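Local coordinates for serine-rich Repeat Adhesion Glycoprotein (Srr1) (PDB 4MBO), which binds fibrinogen as a serine-rich repeat surface glycoprotein of Streptococcus agalactiae, at residues Ile76-Gln80 with Gly93-Pro97; Asn172-Met178 with Tyr189-Pro195; Ala228-Lys234 with Tyr284-Ile290. All coordinates share one frame; numbering follows the deposited sequence. Where two conformers were deposited one is given.

Contact 1: residues Ile76-Gln80 with Gly93-Pro97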
# COMPACT_ATOMS: atom_id res chain seq x y z
N ILE A 76 -6.86 5.10 -6.72
CA ILE A 76 -7.69 6.24 -7.12
C ILE A 76 -6.88 7.53 -7.09
O ILE A 76 -6.13 7.79 -6.11
CB ILE A 76 -8.88 6.41 -6.17
CG1 ILE A 76 -9.73 5.14 -6.16
CG2 ILE A 76 -9.76 7.60 -6.58
CD1 ILE A 76 -10.85 5.15 -5.15
N LEU A 77 -7.00 8.32 -8.16
CA LEU A 77 -6.31 9.63 -8.21
C LEU A 77 -7.21 10.76 -7.72
O LEU A 77 -6.71 11.74 -7.14
CB LEU A 77 -5.85 9.93 -9.62
CG LEU A 77 -4.80 8.97 -10.17
CD1 LEU A 77 -4.54 9.34 -11.63
CD2 LEU A 77 -3.55 8.99 -9.35
N LYS A 78 -8.51 10.64 -7.93
CA LYS A 78 -9.44 11.65 -7.48
C LYS A 78 -9.36 11.75 -5.96
O LYS A 78 -8.92 10.82 -5.29
CB LYS A 78 -10.86 11.25 -7.88
CG LYS A 78 -10.98 10.99 -9.38
CD LYS A 78 -11.30 12.24 -10.17
CE LYS A 78 -12.81 12.39 -10.35
NZ LYS A 78 -13.36 11.31 -11.22
N VAL A 79 -9.69 12.93 -5.46
CA VAL A 79 -9.87 13.12 -4.02
C VAL A 79 -11.34 13.56 -3.87
O VAL A 79 -12.04 13.72 -4.85
CB VAL A 79 -8.88 14.11 -3.39
CG1 VAL A 79 -7.46 13.54 -3.45
CG2 VAL A 79 -8.97 15.47 -4.04
N GLN A 80 -11.83 13.75 -2.65
CA GLN A 80 -13.22 14.16 -2.53
C GLN A 80 -13.47 15.58 -3.00
O GLN A 80 -12.59 16.45 -2.90
CB GLN A 80 -13.74 13.99 -1.09
CG GLN A 80 -13.62 12.56 -0.56
CD GLN A 80 -14.38 11.53 -1.40
OE1 GLN A 80 -13.80 10.56 -1.89
NE2 GLN A 80 -15.67 11.77 -1.60
N GLY A 93 -10.98 17.58 -7.32
CA GLY A 93 -9.56 17.50 -7.12
C GLY A 93 -8.95 16.17 -7.45
O GLY A 93 -9.65 15.15 -7.50
N SER A 94 -7.66 16.20 -7.72
CA SER A 94 -6.93 14.99 -8.03
C SER A 94 -5.51 15.05 -7.49
O SER A 94 -4.90 16.13 -7.44
CB SER A 94 -6.91 14.70 -9.54
OG SER A 94 -6.36 15.76 -10.26
N TYR A 95 -5.04 13.89 -7.06
CA TYR A 95 -3.68 13.71 -6.59
C TYR A 95 -2.83 13.25 -7.75
O TYR A 95 -3.29 12.49 -8.62
CB TYR A 95 -3.64 12.63 -5.50
CG TYR A 95 -2.28 12.19 -5.12
CD1 TYR A 95 -1.47 12.95 -4.32
CD2 TYR A 95 -1.79 10.95 -5.57
CE1 TYR A 95 -0.19 12.53 -3.98
CE2 TYR A 95 -0.53 10.53 -5.22
CZ TYR A 95 0.27 11.31 -4.42
OH TYR A 95 1.55 10.93 -4.05
N SER A 96 -1.61 13.76 -7.79
CA SER A 96 -0.61 13.40 -8.78
C SER A 96 0.55 12.66 -8.18
O SER A 96 1.26 13.21 -7.35
CB SER A 96 -0.02 14.66 -9.40
OG SER A 96 1.07 14.31 -10.27
N PRO A 97 0.79 11.43 -8.64
CA PRO A 97 1.95 10.68 -8.21
C PRO A 97 3.27 11.33 -8.65
O PRO A 97 4.31 11.13 -8.05
CB PRO A 97 1.77 9.33 -8.91
CG PRO A 97 0.30 9.20 -9.19
CD PRO A 97 -0.19 10.61 -9.38
O HOH W 1 -12.97 15.67 -6.61

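Contact 2: residues Asn172-Met178 with Tyr189-Pro195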
# COMPACT_ATOMS: atom_id res chain seq x y z
N ASN A 172 10.70 -19.36 6.70
CA ASN A 172 10.23 -18.01 7.00
C ASN A 172 9.44 -17.47 5.81
O ASN A 172 9.75 -17.76 4.68
CB ASN A 172 11.33 -17.03 7.45
CG ASN A 172 12.32 -16.67 6.36
OD1 ASN A 172 12.20 -15.61 5.76
ND2 ASN A 172 13.31 -17.53 6.12
N VAL A 173 8.39 -16.69 6.10
CA VAL A 173 7.46 -16.22 5.08
C VAL A 173 6.73 -14.97 5.54
O VAL A 173 6.57 -14.72 6.76
CB VAL A 173 6.43 -17.37 4.76
CG1 VAL A 173 5.46 -17.55 5.94
CG2 VAL A 173 5.66 -17.14 3.46
N ARG A 174 6.25 -14.19 4.58
CA ARG A 174 5.42 -13.01 4.86
C ARG A 174 4.54 -12.73 3.67
O ARG A 174 4.92 -13.03 2.55
CB ARG A 174 6.29 -11.79 5.22
CG ARG A 174 5.49 -10.56 5.59
CD ARG A 174 6.38 -9.44 6.14
NE ARG A 174 7.45 -9.11 5.20
CZ ARG A 174 8.39 -8.20 5.44
NH1 ARG A 174 8.38 -7.50 6.57
NH2 ARG A 174 9.36 -7.99 4.54
N SER A 175 3.34 -12.19 3.88
CA SER A 175 2.48 -11.84 2.78
C SER A 175 1.76 -10.54 3.06
O SER A 175 1.75 -10.12 4.19
CB SER A 175 1.49 -12.94 2.49
OG SER A 175 0.61 -13.10 3.60
N ARG A 176 1.21 -9.92 2.04
CA ARG A 176 0.52 -8.63 2.18
C ARG A 176 -0.40 -8.34 1.02
O ARG A 176 -0.06 -8.60 -0.12
CB ARG A 176 1.62 -7.55 2.27
CG ARG A 176 1.16 -6.18 2.68
CD ARG A 176 2.37 -5.26 2.88
NE ARG A 176 1.88 -4.08 3.56
CZ ARG A 176 1.61 -2.93 2.99
NH1 ARG A 176 1.06 -1.99 3.73
NH2 ARG A 176 1.84 -2.71 1.70
N ILE A 177 -1.59 -7.79 1.30
CA ILE A 177 -2.42 -7.26 0.27
C ILE A 177 -1.86 -5.85 0.12
O ILE A 177 -1.95 -5.02 1.04
CB ILE A 177 -3.90 -7.23 0.68
CG1 ILE A 177 -4.38 -8.66 0.85
CG2 ILE A 177 -4.67 -6.45 -0.34
CD1 ILE A 177 -5.81 -8.82 1.34
N MET A 178 -1.19 -5.60 -1.00
CA MET A 178 -0.51 -4.32 -1.16
C MET A 178 -1.06 -3.40 -2.22
O MET A 178 -0.52 -2.32 -2.45
CB MET A 178 1.00 -4.56 -1.32
CG MET A 178 1.38 -5.61 -2.33
SD MET A 178 0.78 -5.27 -3.97
CE MET A 178 1.75 -3.77 -4.37
N TYR A 189 -2.14 -9.62 -3.93
CA TYR A 189 -1.67 -10.27 -2.73
C TYR A 189 -0.31 -10.83 -3.04
O TYR A 189 -0.16 -11.75 -3.87
CB TYR A 189 -2.68 -11.39 -2.35
CG TYR A 189 -2.25 -12.24 -1.17
CD1 TYR A 189 -2.24 -11.72 0.12
CD2 TYR A 189 -1.89 -13.57 -1.33
CE1 TYR A 189 -1.87 -12.49 1.21
CE2 TYR A 189 -1.52 -14.34 -0.24
CZ TYR A 189 -1.52 -13.81 1.03
OH TYR A 189 -1.14 -14.56 2.13
N ILE A 190 0.68 -10.35 -2.32
CA ILE A 190 2.06 -10.75 -2.56
C ILE A 190 2.63 -11.53 -1.39
O ILE A 190 2.42 -11.18 -0.22
CB ILE A 190 2.93 -9.53 -2.87
CG1 ILE A 190 2.40 -8.83 -4.11
CG2 ILE A 190 4.38 -9.97 -3.09
CD1 ILE A 190 3.27 -7.70 -4.62
N THR A 191 3.34 -12.61 -1.73
CA THR A 191 3.97 -13.47 -0.78
C THR A 191 5.48 -13.45 -0.96
O THR A 191 5.97 -13.64 -2.09
CB THR A 191 3.48 -14.93 -0.94
OG1 THR A 191 2.05 -14.97 -0.71
CG2 THR A 191 4.12 -15.82 0.10
N GLN A 192 6.20 -13.21 0.13
CA GLN A 192 7.66 -13.30 0.12
C GLN A 192 8.06 -14.62 0.77
O GLN A 192 7.66 -14.92 1.90
CB GLN A 192 8.31 -12.17 0.87
CG GLN A 192 8.05 -10.81 0.26
CD GLN A 192 8.55 -9.69 1.15
OE1 GLN A 192 8.60 -9.83 2.39
NE2 GLN A 192 8.89 -8.56 0.54
N ILE A 193 8.82 -15.41 0.03
CA ILE A 193 9.34 -16.69 0.50
C ILE A 193 10.82 -16.44 0.83
O ILE A 193 11.59 -15.99 0.00
CB ILE A 193 9.18 -17.78 -0.58
CG1 ILE A 193 7.69 -18.11 -0.77
CG2 ILE A 193 9.97 -19.04 -0.26
CD1 ILE A 193 7.04 -17.33 -1.86
N ASN A 194 11.19 -16.70 2.08
CA ASN A 194 12.52 -16.39 2.59
C ASN A 194 12.83 -14.89 2.59
O ASN A 194 13.91 -14.47 2.17
CB ASN A 194 13.64 -17.16 1.86
CG ASN A 194 14.97 -17.16 2.64
OD1 ASN A 194 15.02 -16.87 3.84
ND2 ASN A 194 16.05 -17.47 1.94
N PRO A 195 11.92 -14.07 3.12
CA PRO A 195 12.24 -12.64 3.20
C PRO A 195 13.43 -12.31 4.12
O PRO A 195 14.06 -11.24 3.99
CB PRO A 195 10.95 -12.03 3.78
CG PRO A 195 10.27 -13.12 4.48
CD PRO A 195 10.56 -14.35 3.64

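Contact 3: residues Ala228-Lys234 with Tyr284-Ile290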
# COMPACT_ATOMS: atom_id res chain seq x y z
N ALA A 228 -7.05 -16.55 -10.56
CA ALA A 228 -5.83 -15.85 -10.13
C ALA A 228 -4.80 -15.79 -11.23
O ALA A 228 -4.58 -16.80 -11.93
CB ALA A 228 -5.21 -16.56 -8.93
N GLU A 229 -4.18 -14.61 -11.35
CA GLU A 229 -3.02 -14.39 -12.22
C GLU A 229 -1.86 -14.53 -11.26
O GLU A 229 -1.81 -13.85 -10.23
CB GLU A 229 -3.05 -13.00 -12.84
CG GLU A 229 -4.33 -12.75 -13.61
CD GLU A 229 -4.39 -11.41 -14.31
OE1 GLU A 229 -3.72 -10.43 -13.91
OE2 GLU A 229 -5.17 -11.35 -15.28
N VAL A 230 -0.95 -15.45 -11.58
CA VAL A 230 0.18 -15.76 -10.70
C VAL A 230 1.50 -15.55 -11.42
O VAL A 230 1.69 -16.02 -12.53
CB VAL A 230 0.14 -17.25 -10.26
CG1 VAL A 230 1.30 -17.60 -9.35
CG2 VAL A 230 -1.18 -17.58 -9.57
N LYS A 231 2.40 -14.83 -10.75
CA LYS A 231 3.74 -14.56 -11.26
C LYS A 231 4.69 -14.87 -10.12
O LYS A 231 4.42 -14.52 -8.96
CB LYS A 231 3.91 -13.09 -11.71
CG LYS A 231 5.29 -12.74 -12.25
CD LYS A 231 5.38 -11.38 -12.99
CE LYS A 231 5.08 -10.21 -12.07
NZ LYS A 231 5.28 -8.88 -12.76
N ILE A 232 5.80 -15.54 -10.43
CA ILE A 232 6.82 -15.91 -9.45
C ILE A 232 8.17 -15.33 -9.87
O ILE A 232 8.64 -15.55 -11.00
CB ILE A 232 6.93 -17.45 -9.28
CG1 ILE A 232 5.55 -18.04 -9.09
CG2 ILE A 232 7.90 -17.80 -8.16
CD1 ILE A 232 5.53 -19.55 -8.97
N LEU A 233 8.77 -14.57 -8.96
CA LEU A 233 10.05 -13.94 -9.18
C LEU A 233 11.08 -14.43 -8.19
O LEU A 233 10.74 -14.82 -7.08
CB LEU A 233 9.93 -12.40 -9.04
CG LEU A 233 8.84 -11.75 -9.85
CD1 LEU A 233 8.75 -10.27 -9.51
CD2 LEU A 233 9.06 -11.93 -11.34
N LYS A 234 12.34 -14.46 -8.61
CA LYS A 234 13.46 -14.87 -7.75
C LYS A 234 14.42 -13.69 -7.58
O LYS A 234 14.77 -13.00 -8.56
CB LYS A 234 14.21 -16.08 -8.34
CG LYS A 234 15.39 -16.56 -7.51
CD LYS A 234 16.05 -17.77 -8.16
CE LYS A 234 17.39 -18.10 -7.54
NZ LYS A 234 18.39 -17.04 -7.78
N TYR A 284 11.97 -15.86 -3.04
CA TYR A 284 11.00 -15.82 -4.11
C TYR A 284 9.87 -14.88 -3.71
O TYR A 284 9.59 -14.67 -2.54
CB TYR A 284 10.40 -17.18 -4.42
CG TYR A 284 11.40 -18.20 -4.90
CD1 TYR A 284 11.86 -18.18 -6.21
CD2 TYR A 284 11.88 -19.17 -4.06
CE1 TYR A 284 12.79 -19.07 -6.66
CE2 TYR A 284 12.79 -20.10 -4.50
CZ TYR A 284 13.25 -20.05 -5.80
OH TYR A 284 14.19 -20.98 -6.23
N VAL A 285 9.26 -14.26 -4.72
CA VAL A 285 8.10 -13.42 -4.53
C VAL A 285 7.01 -14.00 -5.44
O VAL A 285 7.20 -14.16 -6.64
CB VAL A 285 8.39 -11.97 -4.88
CG1 VAL A 285 7.15 -11.15 -4.67
CG2 VAL A 285 9.57 -11.44 -4.07
N VAL A 286 5.86 -14.31 -4.85
CA VAL A 286 4.71 -14.82 -5.59
C VAL A 286 3.65 -13.73 -5.60
O VAL A 286 3.18 -13.29 -4.53
CB VAL A 286 4.12 -16.09 -4.97
CG1 VAL A 286 2.90 -16.50 -5.79
CG2 VAL A 286 5.16 -17.18 -4.88
N LEU A 287 3.30 -13.23 -6.78
CA LEU A 287 2.28 -12.21 -6.90
C LEU A 287 1.00 -12.85 -7.39
O LEU A 287 1.01 -13.54 -8.40
CB LEU A 287 2.69 -11.11 -7.86
CG LEU A 287 3.98 -10.36 -7.52
CD1 LEU A 287 5.21 -11.03 -8.08
CD2 LEU A 287 3.84 -8.96 -8.09
N VAL A 288 -0.07 -12.68 -6.64
CA VAL A 288 -1.39 -13.20 -6.99
C VAL A 288 -2.37 -12.04 -7.17
O VAL A 288 -2.60 -11.28 -6.22
CB VAL A 288 -1.91 -14.17 -5.92
CG1 VAL A 288 -3.36 -14.59 -6.17
CG2 VAL A 288 -0.99 -15.37 -5.80
N LYS A 289 -2.90 -11.89 -8.38
CA LYS A 289 -3.92 -10.87 -8.62
C LYS A 289 -5.24 -11.60 -8.82
O LYS A 289 -5.33 -12.55 -9.61
CB LYS A 289 -3.62 -10.01 -9.84
CG LYS A 289 -4.63 -8.89 -10.01
CD LYS A 289 -4.34 -7.99 -11.20
CE LYS A 289 -3.12 -7.11 -10.98
NZ LYS A 289 -2.94 -6.17 -12.12
N ILE A 290 -6.25 -11.15 -8.09
CA ILE A 290 -7.60 -11.72 -8.16
C ILE A 290 -8.66 -10.64 -8.04
O ILE A 290 -8.35 -9.51 -7.65
CB ILE A 290 -7.87 -12.69 -6.99
CG1 ILE A 290 -7.41 -12.08 -5.65
CG2 ILE A 290 -7.15 -13.98 -7.21
CD1 ILE A 290 -7.80 -12.88 -4.42

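Contact 1: residues Ile76-Gln80 with Gly93-Pro97
Leu-77 and Val-79 pair with the 93-95 part of strand 89-95 through a single beta bridge centred on Lys-78 and Ser-94, whose CA atoms are 4.2 Å apart. Tyr-95 N gives its hydrogen to Leu-77 O over 2.7 Å in an almost straight bond (178° at the hydrogen). In return Val-79 N donates to Gly-93 O at 3.0 Å, and this donor stands above the plane of the glycine carbonyl. A water accepts from Gly-93 N at 2.8 Å and lies 2.8 Å from Val-79 O, to which it can donate, so that it can bridge the two.

The side chains add less. With Val-79 CG1 anti to the carbonyl carbon (chi1 -66°), CG2 is set against the Gly-93 peptide, 3.5 Å from Gly-93 C. Leu-77 CD2 meets Pro-97 CD at 3.7 Å, the two side chains crossing at about a right angle.

This is an isolated bridge laying a loop, the one between strands 68-69 and 82-83, along a sheet strand of the bacterial Ig domain. Residues 76-80 take one edge of strand 89-95; on the other, Ser-94 makes backbone hydrogen bonds with Thr-103 of strand 101-106, and Val-79 packs on Ile-102 and Tyr-104 of that same strand.

Contact 2: residues Asn172-Met178 with Tyr189-Pro195
Arg-174 and Gln-192 face each other as a hydrogen-bonded antiparallel pair, and their side chains run side by side in the same direction. Gln-192 OE1 lies at the guanidinium edge, in its plane, and takes two hydrogens: one from NH2 of Arg-174 at 2.9 Å, arriving on a lone pair, and a more bent one from NE of Arg-174 at 3.1 Å. The arginine chain is extended until it turns at chi3 (55°), which brings NE and NH2 round to that oxygen.

On the other face, Ser-175 OG and Tyr-189 OH share a hydrogen bond of 2.7 Å. The tyrosine ring also receives Ile-177 CG1 at its edge, 3.8 Å from Tyr-189 CD1. Near the ends, Met-178 SD touches Ile-190 CD1 at 3.5 Å, and Asn-172 ND2 donates to Asn-194 OD1 at 2.9 Å, the two amide planes being 69° apart.

A second shell holds these groups in place. Arg-174 bonds Asn-159 O and forms a salt bridge with Asp-242, Gln-192 NE2 reaches Thr-241 O, and Ser-299 OG bonds both Tyr-189 OH and Thr-191 OG1. Arg-176 forms a salt bridge with Asp-38. A calcium ion lies about 6 Å from the Arg-174 side chain. The contact is a buried part of the antiparallel beta hairpin of strands 169-181 and 186-202, within the C-terminal domain of a fibrinogen-binding adhesin.

Contact 3: residues Ala228-Lys234 with Tyr284-Ile290
Leu-233 and Leu-287 meet on one face of an antiparallel strand pair, their side chains slanting across each other with the two CD1 atoms 3.9 Å apart. Lys-231, directly opposite Leu-287, runs alongside it in the same direction, so its aliphatic CE lies 4.1 Å from Leu-287 CD1. Farther along this face Glu-229 and Lys-289, both modelled in two conformers, also travel side by side. Their charged ends do not touch, and any attraction between them is at most weak.

The opposite face is more apolar. Val-230 and Val-286 are turned alike (chi1 of -180° and 178°), which points one CG1 at the other, obliquely and at 4.1 Å. At one end of this face the Tyr-284 ring has Leu-233 O near its plane at the edge, and the aliphatic part of Lys-234, modelled in two conformers, passes obliquely by CE1. At the other end of the pair Ala-228 CB, also with two conformers deposited, touches Ile-290 CG2 at 3.7 Å and Val-288 CG1 at 3.9 Å.

Six backbone hydrogen bonds, two for each of Glu-229/Lys-289, Lys-231/Leu-287 and Leu-233/Val-285, fix the register. Strand 283-290 is flanked by 229-235 on one edge and 186-202 on the other, while 254-255 pairs with 229-235. Ile-271 of strand 269-272 covers Ile-232 and Val-286, and Tyr-284 stacks on Trp-273.

Overall arrangement
The contacts follow one another along the chain in numerical order. Contact 1 belongs to the bacterial Ig domain, some 28-29 Å between centres from the other two and touching neither. Contacts 2 and 3, both in the C-terminal adhesin domain, have centres about 10 Å apart and share one antiparallel sheet: strand 186-202 lies beside 283-290, with Ile-193 N bonding Tyr-284 O at 2.8 Å, a probable hydrogen bond, and Ile-190 packing on Val-285. The strand order 169-181, 186-202, 283-290, 229-235 thus runs through both. This is consistent with two linked beta domains, as in related fibrinogen-binding adhesins, contacts 2 and 3 building one sheet of the second.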